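Local coordinates for putative capsid protein of prophage (Escherichia coli CFT073, PDB 3BQW), which is of unknown function but probably serves as a phage major capsid protein, a building block of the prophage's icosahedral head shell, at residues S28-T33 / L239-L244; A204-M209 / G285-K290; A134-L139 / P335-A340. One frame throughout, in Å; residues are numbered along the deposited sequence.

Contact 1: S28-T33 / L239-L244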
loop_
_atom_site.group_PDB
_atom_site.type_symbol
_atom_site.label_atom_id
_atom_site.label_comp_id
_atom_site.label_asym_id
_atom_site.label_seq_id
_atom_site.Cartn_x
_atom_site.Cartn_y
_atom_site.Cartn_z
ATOM N N SER A 28 5.970 4.071 -4.316
ATOM C CA SER A 28 5.006 3.484 -3.390
ATOM C C SER A 28 5.355 2.015 -3.138
ATOM O O SER A 28 6.094 1.394 -3.908
ATOM C CB SER A 28 3.592 3.542 -3.981
ATOM O OG SER A 28 3.165 4.873 -4.105
ATOM N N PRO A 29 4.834 1.450 -2.048
ATOM C CA PRO A 29 5.088 0.055 -1.744
ATOM C C PRO A 29 4.655 -0.919 -2.849
ATOM O O PRO A 29 3.962 -0.542 -3.814
ATOM C CB PRO A 29 4.281 -0.148 -0.470
ATOM C CG PRO A 29 4.197 1.148 0.116
ATOM C CD PRO A 29 4.051 2.090 -0.990
ATOM N N LEU A 30 5.069 -2.165 -2.702
ATOM C CA LEU A 30 5.006 -3.141 -3.786
ATOM C C LEU A 30 3.605 -3.462 -4.345
ATOM O O LEU A 30 3.411 -3.418 -5.539
ATOM C CB LEU A 30 5.687 -4.439 -3.353
ATOM C CG LEU A 30 5.814 -5.531 -4.437
ATOM C CD1 LEU A 30 6.761 -5.108 -5.498
ATOM C CD2 LEU A 30 6.186 -6.888 -3.815
ATOM N N PHE A 31 2.659 -3.843 -3.490
ATOM C CA PHE A 31 1.311 -4.214 -3.955
ATOM C C PHE A 31 0.622 -3.033 -4.626
ATOM O O PHE A 31 0.010 -3.190 -5.690
ATOM C CB PHE A 31 0.474 -4.781 -2.825
ATOM C CG PHE A 31 0.773 -6.221 -2.522
ATOM C CD1 PHE A 31 1.985 -6.597 -1.927
ATOM C CD2 PHE A 31 -0.139 -7.222 -2.858
ATOM C CE1 PHE A 31 2.260 -7.951 -1.636
ATOM C CE2 PHE A 31 0.140 -8.579 -2.578
ATOM C CZ PHE A 31 1.339 -8.933 -1.963
ATOM N N THR A 32 0.795 -1.841 -4.044
ATOM C CA THR A 32 0.305 -0.633 -4.653
ATOM C C THR A 32 0.892 -0.441 -6.061
ATOM O O THR A 32 0.154 -0.199 -7.045
ATOM C CB THR A 32 0.605 0.567 -3.797
ATOM O OG1 THR A 32 0.028 0.369 -2.490
ATOM C CG2 THR A 32 0.045 1.842 -4.459
ATOM N N THR A 33 2.201 -0.603 -6.162
ATOM C CA THR A 33 2.884 -0.419 -7.415
ATOM C C THR A 33 2.515 -1.465 -8.480
ATOM O O THR A 33 2.377 -1.134 -9.646
ATOM C CB THR A 33 4.396 -0.403 -7.174
ATOM O OG1 THR A 33 4.700 0.678 -6.270
ATOM C CG2 THR A 33 5.162 -0.195 -8.501
ATOM N N LEU A 239 11.171 -4.445 -12.648
ATOM C CA LEU A 239 11.184 -2.989 -12.552
ATOM C C LEU A 239 10.558 -2.450 -11.251
ATOM O O LEU A 239 11.096 -1.535 -10.614
ATOM C CB LEU A 239 10.417 -2.398 -13.734
ATOM C CG LEU A 239 11.155 -1.676 -14.856
ATOM C CD1 LEU A 239 12.260 -2.513 -15.514
ATOM C CD2 LEU A 239 10.072 -1.250 -15.866
ATOM N N ALA A 240 9.407 -2.990 -10.873
ATOM C CA ALA A 240 8.747 -2.567 -9.638
ATOM C C ALA A 240 9.599 -2.731 -8.365
ATOM O O ALA A 240 9.387 -1.994 -7.409
ATOM C CB ALA A 240 7.423 -3.286 -9.471
ATOM N N CYS A 241 10.543 -3.670 -8.342
ATOM C CA CYS A 241 11.365 -3.929 -7.149
ATOM C C CYS A 241 12.606 -3.053 -6.986
ATOM O O CYS A 241 13.151 -2.948 -5.881
ATOM C CB CYS A 241 11.846 -5.378 -7.147
ATOM S SG CYS A 241 10.562 -6.621 -6.985
ATOM N N LYS A 242 13.082 -2.463 -8.084
ATOM C CA LYS A 242 14.362 -1.739 -8.082
ATOM C C LYS A 242 14.387 -0.584 -7.071
ATOM O O LYS A 242 15.432 -0.307 -6.488
ATOM C CB LYS A 242 14.728 -1.259 -9.501
ATOM C CG LYS A 242 15.139 -2.445 -10.440
ATOM C CD LYS A 242 15.794 -2.009 -11.774
ATOM C CE LYS A 242 17.331 -1.874 -11.655
ATOM N NZ LYS A 242 17.942 -0.864 -12.611
ATOM N N ASN A 243 13.242 0.042 -6.812
ATOM C CA ASN A 243 13.177 1.119 -5.826
ATOM C C ASN A 243 12.687 0.740 -4.435
ATOM O O ASN A 243 12.554 1.611 -3.579
ATOM C CB ASN A 243 12.371 2.258 -6.409
ATOM C CG ASN A 243 13.004 2.782 -7.700
ATOM O OD1 ASN A 243 14.129 3.296 -7.696
ATOM N ND2 ASN A 243 12.319 2.570 -8.812
ATOM N N LEU A 244 12.529 -0.561 -4.191
ATOM C CA LEU A 244 11.953 -1.105 -2.949
ATOM C C LEU A 244 12.912 -2.104 -2.266
ATOM O O LEU A 244 12.486 -2.983 -1.516
ATOM C CB LEU A 244 10.597 -1.779 -3.262
ATOM C CG LEU A 244 9.592 -0.842 -3.950
ATOM C CD1 LEU A 244 8.335 -1.552 -4.416
ATOM C CD2 LEU A 244 9.247 0.300 -2.997
#
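Apolar packing carries this meeting of the start of helix 30-35 with the end of helix 236-241 and the turn behind it. Leu244 contributes most. With CG anti to its own carbonyl carbon (chi1 -56°) and the chain then extended, its two methyls reach the opposite backbone: CD2 rests 3.5 Å from Ser28 O, and CD1 sits 3.7 Å from Leu30 N. CD1 also meets Leu30 CD1 at 4.0 Å, the two leucines crossing obliquely. Leu30 CG is anti to the backbone N (chi1 -175°), which carries CD1 over to Ala240 CB and Cys241 SG as well. Farther along helix 30-35, the methyl of Thr33 touches that of Ala240, CG2 to CB 4.0 Å; a small alanine suits a place where the two backbones come close, their CA atoms being 6.6 Å apart.

The two segments share no hydrogen bond, and Thr33 is bonded within its own. Pro29 is the N-cap residue, and Thr33 N donates to Pro29 O at 2.9 Å. Thr33 OG1 lies near both Ser28 O and Pro29 O, so its hydroxyl faces its own helix start and its methyl faces Ala240. On the other side Leu244 N bonds to Cys241 O, closing the type I turn that swings Leu244 inward.

Leu30 and Cys241 also share Val248 and Ile260, residues of the strands 248-254 and 257-267. Two helix ends thus pack together on these two strands of a mixed sheet, an arrangement consistent with the HK97-like fold of phage major capsid proteins.

Contact 2: A204-M209 / G285-K290; sequences ANVMIM and GNTNNK
A classic beta bulge joins strand 206-209 to the end of strand 281-285, where Asn205 and Val206 together face the single residue Gly285. Gly285 O accepts from both: from Asn205 N at 2.9 Å, in the carbonyl plane, and from Val206 N at 3.1 Å, with this second donor above that plane. In return Gly285 N gives a nearly straight bond (169°) to Val206 O, making an antiparallel hydrogen-bonded pair.

Beyond the bulge the side chain of Asn205 takes over. Its CG stands in the crowded position between backbone N and carbonyl carbon (chi1 76°), which sends the amide across to the loop. There OD1 accepts from Thr287 N at 2.9 Å on a lone pair, while ND2 donates to Thr287 OG1 at 3.1 Å, close to the amide plane. Val206 CG1 lies 3.3 Å from Gly285 O and also meets the Thr287 methyl CG2 at 3.9 Å.

Asn286 shapes the loop: its OD1 accepts from Asn288 N in an Asx turn, and its ND2 reaches back to Pro203 O. Asparagine suits both places because one amide offers a donor and an acceptor. Gripped at both ends by one residue, the Asn205 amide is fixed in its rotation, so the exit of strand 281-285 is held by specific, directional bonds as well as by the bulge.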
loop_
_atom_site.group_PDB
_atom_site.type_symbol
_atom_site.label_atom_id
_atom_site.label_comp_id
_atom_site.label_asym_id
_atom_site.label_seq_id
_atom_site.Cartn_x
_atom_site.Cartn_y
_atom_site.Cartn_z
ATOM N N ALA A 204 -0.598 -16.523 -14.247
ATOM C CA ALA A 204 0.102 -15.746 -13.246
ATOM C C ALA A 204 1.518 -15.530 -13.737
ATOM O O ALA A 204 2.178 -16.470 -14.192
ATOM C CB ALA A 204 0.098 -16.478 -11.902
ATOM N N ASN A 205 1.995 -14.287 -13.637
ATOM C CA ASN A 205 3.360 -13.955 -14.032
ATOM C C ASN A 205 4.203 -13.386 -12.879
ATOM O O ASN A 205 5.350 -13.008 -13.069
ATOM C CB ASN A 205 3.362 -13.052 -15.290
ATOM C CG ASN A 205 2.981 -11.607 -15.005
ATOM O OD1 ASN A 205 2.502 -11.274 -13.928
ATOM N ND2 ASN A 205 3.191 -10.733 -15.999
ATOM N N VAL A 206 3.634 -13.350 -11.687
ATOM C CA VAL A 206 4.352 -12.917 -10.493
ATOM C C VAL A 206 3.938 -13.745 -9.270
ATOM O O VAL A 206 2.766 -14.056 -9.088
ATOM C CB VAL A 206 4.206 -11.378 -10.256
ATOM C CG1 VAL A 206 2.751 -10.971 -9.932
ATOM C CG2 VAL A 206 5.213 -10.905 -9.199
ATOM N N MET A 207 4.932 -14.180 -8.490
ATOM C CA MET A 207 4.701 -14.828 -7.198
ATOM C C MET A 207 5.390 -13.999 -6.103
ATOM O O MET A 207 6.608 -13.907 -6.087
ATOM C CB MET A 207 5.173 -16.290 -7.182
ATOM C CG MET A 207 4.749 -17.079 -5.915
ATOM S SD MET A 207 5.020 -18.880 -5.866
ATOM C CE MET A 207 6.722 -19.045 -6.278
ATOM N N ILE A 208 4.580 -13.366 -5.245
ATOM C CA ILE A 208 5.040 -12.598 -4.094
ATOM C C ILE A 208 4.889 -13.426 -2.811
ATOM O O ILE A 208 3.807 -13.937 -2.518
ATOM C CB ILE A 208 4.276 -11.278 -3.956
ATOM C CG1 ILE A 208 4.305 -10.511 -5.293
ATOM C CG2 ILE A 208 4.907 -10.433 -2.852
ATOM C CD1 ILE A 208 3.092 -9.734 -5.582
ATOM N N MET A 209 6.001 -13.579 -2.080
ATOM C CA MET A 209 6.139 -14.575 -1.017
ATOM C C MET A 209 6.608 -13.897 0.255
ATOM O O MET A 209 7.520 -13.092 0.206
ATOM C CB MET A 209 7.256 -15.573 -1.349
ATOM C CG MET A 209 7.040 -16.438 -2.509
ATOM S SD MET A 209 8.469 -17.453 -2.854
ATOM C CE MET A 209 9.181 -16.470 -4.129
ATOM N N GLY A 285 -0.265 -13.516 -8.948
ATOM C CA GLY A 285 -1.002 -12.505 -9.695
ATOM C C GLY A 285 -0.411 -12.234 -11.056
ATOM O O GLY A 285 0.545 -12.898 -11.483
ATOM N N ASN A 286 -0.986 -11.250 -11.734
ATOM C CA ASN A 286 -0.564 -10.856 -13.090
ATOM C C ASN A 286 -0.324 -9.348 -13.056
ATOM O O ASN A 286 -1.217 -8.577 -12.719
ATOM C CB ASN A 286 -1.610 -11.266 -14.146
ATOM C CG ASN A 286 -1.072 -11.189 -15.588
ATOM O OD1 ASN A 286 -0.748 -10.114 -16.085
ATOM N ND2 ASN A 286 -0.957 -12.337 -16.247
ATOM N N THR A 287 0.892 -8.939 -13.383
ATOM C CA THR A 287 1.267 -7.536 -13.363
ATOM C C THR A 287 0.530 -6.657 -14.403
ATOM O O THR A 287 0.640 -5.455 -14.362
ATOM C CB THR A 287 2.796 -7.375 -13.555
ATOM O OG1 THR A 287 3.190 -7.899 -14.838
ATOM C CG2 THR A 287 3.559 -8.069 -12.423
ATOM N N ASN A 288 -0.183 -7.268 -15.340
ATOM C CA ASN A 288 -1.089 -6.539 -16.231
ATOM C C ASN A 288 -2.442 -6.190 -15.582
ATOM O O ASN A 288 -3.214 -5.438 -16.155
ATOM C CB ASN A 288 -1.349 -7.366 -17.494
ATOM C CG ASN A 288 -0.072 -7.720 -18.233
ATOM O OD1 ASN A 288 0.342 -8.895 -18.276
ATOM N ND2 ASN A 288 0.563 -6.706 -18.839
ATOM N N ASN A 289 -2.740 -6.771 -14.416
ATOM C CA ASN A 289 -4.041 -6.604 -13.731
ATOM C C ASN A 289 -3.944 -5.363 -12.817
ATOM O O ASN A 289 -3.776 -5.456 -11.584
ATOM C CB ASN A 289 -4.374 -7.885 -12.945
ATOM C CG ASN A 289 -5.770 -7.878 -12.319
ATOM O OD1 ASN A 289 -6.719 -7.290 -12.849
ATOM N ND2 ASN A 289 -5.900 -8.557 -11.195
ATOM N N LYS A 290 -3.981 -4.200 -13.443
ATOM C CA LYS A 290 -3.685 -2.947 -12.725
ATOM C C LYS A 290 -4.931 -2.150 -12.486
ATOM O O LYS A 290 -5.570 -1.734 -13.425
ATOM C CB LYS A 290 -2.732 -2.042 -13.507
ATOM C CG LYS A 290 -1.388 -2.650 -13.847
ATOM C CD LYS A 290 -0.937 -2.005 -15.126
ATOM C CE LYS A 290 0.480 -2.290 -15.438
ATOM N NZ LYS A 290 0.698 -2.132 -16.902
#

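Contact 3: A134-L139 / P335-A340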
loop_
_atom_site.group_PDB
_atom_site.type_symbol
_atom_site.label_atom_id
_atom_site.label_comp_id
_atom_site.label_asym_id
_atom_site.label_seq_id
_atom_site.Cartn_x
_atom_site.Cartn_y
_atom_site.Cartn_z
ATOM N N ALA A 134 1.523 3.676 3.567
ATOM C CA ALA A 134 1.491 2.480 4.379
ATOM C C ALA A 134 0.067 1.993 4.620
ATOM O O ALA A 134 -0.206 0.809 4.489
ATOM C CB ALA A 134 2.194 2.739 5.711
ATOM N N ARG A 135 -0.846 2.902 4.954
ATOM C CA ARG A 135 -2.267 2.548 5.047
ATOM C C ARG A 135 -2.795 2.040 3.719
ATOM O O ARG A 135 -3.518 1.062 3.676
ATOM C CB ARG A 135 -3.107 3.732 5.544
ATOM C CG ARG A 135 -4.657 3.539 5.410
ATOM C CD ARG A 135 -5.214 2.857 6.594
ATOM N NE ARG A 135 -4.857 3.645 7.757
ATOM C CZ ARG A 135 -4.834 3.215 9.013
ATOM N NH1 ARG A 135 -5.187 1.953 9.327
ATOM N NH2 ARG A 135 -4.457 4.082 9.967
ATOM N N VAL A 136 -2.445 2.705 2.635
ATOM C CA VAL A 136 -2.860 2.262 1.329
ATOM C C VAL A 136 -2.346 0.851 1.003
ATOM O O VAL A 136 -3.090 0.051 0.427
ATOM C CB VAL A 136 -2.447 3.274 0.229
ATOM C CG1 VAL A 136 -2.696 2.719 -1.155
ATOM C CG2 VAL A 136 -3.203 4.569 0.395
ATOM N N GLU A 137 -1.100 0.548 1.368
ATOM C CA GLU A 137 -0.500 -0.766 1.077
ATOM C C GLU A 137 -1.162 -1.841 1.893
ATOM O O GLU A 137 -1.362 -2.952 1.393
ATOM C CB GLU A 137 1.015 -0.768 1.341
ATOM C CG GLU A 137 1.760 -2.092 1.127
ATOM C CD GLU A 137 1.949 -2.475 -0.333
ATOM O OE1 GLU A 137 1.373 -1.808 -1.215
ATOM O OE2 GLU A 137 2.639 -3.497 -0.615
ATOM N N TRP A 138 -1.480 -1.516 3.146
ATOM C CA TRP A 138 -2.212 -2.401 4.031
ATOM C C TRP A 138 -3.565 -2.743 3.412
ATOM O O TRP A 138 -3.937 -3.894 3.324
ATOM C CB TRP A 138 -2.396 -1.732 5.398
ATOM C CG TRP A 138 -3.159 -2.531 6.379
ATOM C CD1 TRP A 138 -2.750 -3.691 6.993
ATOM C CD2 TRP A 138 -4.469 -2.248 6.888
ATOM N NE1 TRP A 138 -3.728 -4.144 7.832
ATOM C CE2 TRP A 138 -4.793 -3.274 7.793
ATOM C CE3 TRP A 138 -5.408 -1.227 6.652
ATOM C CZ2 TRP A 138 -6.021 -3.305 8.490
ATOM C CZ3 TRP A 138 -6.614 -1.242 7.344
ATOM C CH2 TRP A 138 -6.923 -2.291 8.239
ATOM N N LEU A 139 -4.281 -1.712 2.960
ATOM C CA LEU A 139 -5.532 -1.898 2.275
ATOM C C LEU A 139 -5.349 -2.725 0.996
ATOM O O LEU A 139 -6.146 -3.585 0.732
ATOM C CB LEU A 139 -6.173 -0.540 1.959
ATOM C CG LEU A 139 -6.791 0.205 3.145
ATOM C CD1 LEU A 139 -7.219 1.631 2.733
ATOM C CD2 LEU A 139 -7.933 -0.558 3.729
ATOM N N PRO A 335 -7.469 8.086 0.504
ATOM C CA PRO A 335 -7.199 7.031 -0.468
ATOM C C PRO A 335 -7.955 5.733 -0.226
ATOM O O PRO A 335 -8.213 5.350 0.927
ATOM C CB PRO A 335 -5.705 6.783 -0.291
ATOM C CG PRO A 335 -5.477 7.024 1.174
ATOM C CD PRO A 335 -6.427 8.124 1.557
ATOM N N GLN A 336 -8.282 5.059 -1.330
ATOM C CA GLN A 336 -8.870 3.724 -1.316
ATOM C C GLN A 336 -8.414 2.963 -2.566
ATOM O O GLN A 336 -8.686 3.413 -3.680
ATOM C CB GLN A 336 -10.395 3.826 -1.359
ATOM C CG GLN A 336 -11.122 2.473 -1.397
ATOM C CD GLN A 336 -10.733 1.563 -0.247
ATOM O OE1 GLN A 336 -10.741 1.989 0.911
ATOM N NE2 GLN A 336 -10.394 0.300 -0.557
ATOM N N PRO A 337 -7.676 1.850 -2.392
ATOM C CA PRO A 337 -7.345 0.983 -3.520
ATOM C C PRO A 337 -8.589 0.339 -4.156
ATOM O O PRO A 337 -9.508 -0.081 -3.459
ATOM C CB PRO A 337 -6.419 -0.081 -2.916
ATOM C CG PRO A 337 -6.074 0.390 -1.598
ATOM C CD PRO A 337 -7.030 1.408 -1.149
ATOM N N VAL A 338 -8.618 0.339 -5.482
ATOM C CA VAL A 338 -9.693 -0.268 -6.232
ATOM C C VAL A 338 -9.046 -1.210 -7.243
ATOM O O VAL A 338 -8.277 -0.749 -8.083
ATOM C CB VAL A 338 -10.550 0.782 -6.972
ATOM C CG1 VAL A 338 -11.648 0.090 -7.753
ATOM C CG2 VAL A 338 -11.140 1.794 -5.966
ATOM N N PRO A 339 -9.362 -2.507 -7.164
ATOM C CA PRO A 339 -8.689 -3.464 -8.040
ATOM C C PRO A 339 -9.263 -3.437 -9.427
ATOM O O PRO A 339 -10.383 -2.968 -9.621
ATOM C CB PRO A 339 -8.966 -4.809 -7.371
ATOM C CG PRO A 339 -10.315 -4.636 -6.746
ATOM C CD PRO A 339 -10.332 -3.179 -6.265
ATOM N N ALA A 340 -8.489 -3.921 -10.392
ATOM C CA ALA A 340 -8.995 -4.136 -11.723
ATOM C C ALA A 340 -9.883 -5.367 -11.605
ATOM O O ALA A 340 -11.086 -5.213 -11.520
ATOM C CB ALA A 340 -7.874 -4.302 -12.754
#
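Helix 113-146 and strand 327-338 run in nearly the same direction here, the axes of their short segments 30° apart and 7.9 Å from each other at closest approach. Val136 and Leu139, three residues and so almost one turn apart on the helix, meet the rings of Pro335 and Pro337, which alternation along the strand puts on the same side.

Val136 has CG1 anti to the backbone N (chi1 172°), so that its branches fork toward separate prolines. CG2 presses on the edge of the Pro335 ring, 3.4 Å from both CB and CG, a close squeeze for carbon atoms. CG1 leans obliquely toward Pro337 CG at 4.1 Å, and that same ring carbon is 3.6 Å from Val136 O.

Leu139 has CG anti to its carbonyl carbon with an extended chi2. Its CB lies against Pro337 CG at 3.7 Å, and CD1 passes along Pro337 CD, Leu139 crossing both Pro337 and Gln336 at about a right angle.

Gln336 starts away from the helix with CG anti to its backbone N, then bends at chi2 (55°). The bend turns the amide toward the helix side, OE1 4.0 Å from Leu139 CD1, and lets NE2 donate to the O of the next residue, Pro337, at 3.1 Å. Its backbone pairs with Ala294 of strand 292-295, and Val293 there also touches Val136 and Pro335.

Proline suits this face because it offers a rigid carbon ring and has no N-H to satisfy. The chemistry is therefore shape fit between branched and cyclic carbons, with Gln336 NE2 bonded to Pro337 O of its own strand.

Overall arrangement
Each of the three contacts touches the other two. Contacts 1 and 2 have centres about 12 Å apart and meet where Ile208 CG2 lies 3.8 Å from Phe31 CE1. Contacts 1 and 3, about 14 Å apart between centres, are joined by polar bonds: Glu137, on the helix side that turns away from strand 335-338, receives probable hydrogen bonds, Phe31 N to Glu137 OE2 and Thr32 OG1 to Glu137 OE1, both 2.9 Å. Contacts 2 and 3, with centres about 16 Å apart, touch at Asn289 OD1 and Ala340 CB, 3.2 Å apart. Helix 30-35 thus lies between the long helix 113-146 and the sheet bearing strand 206-209.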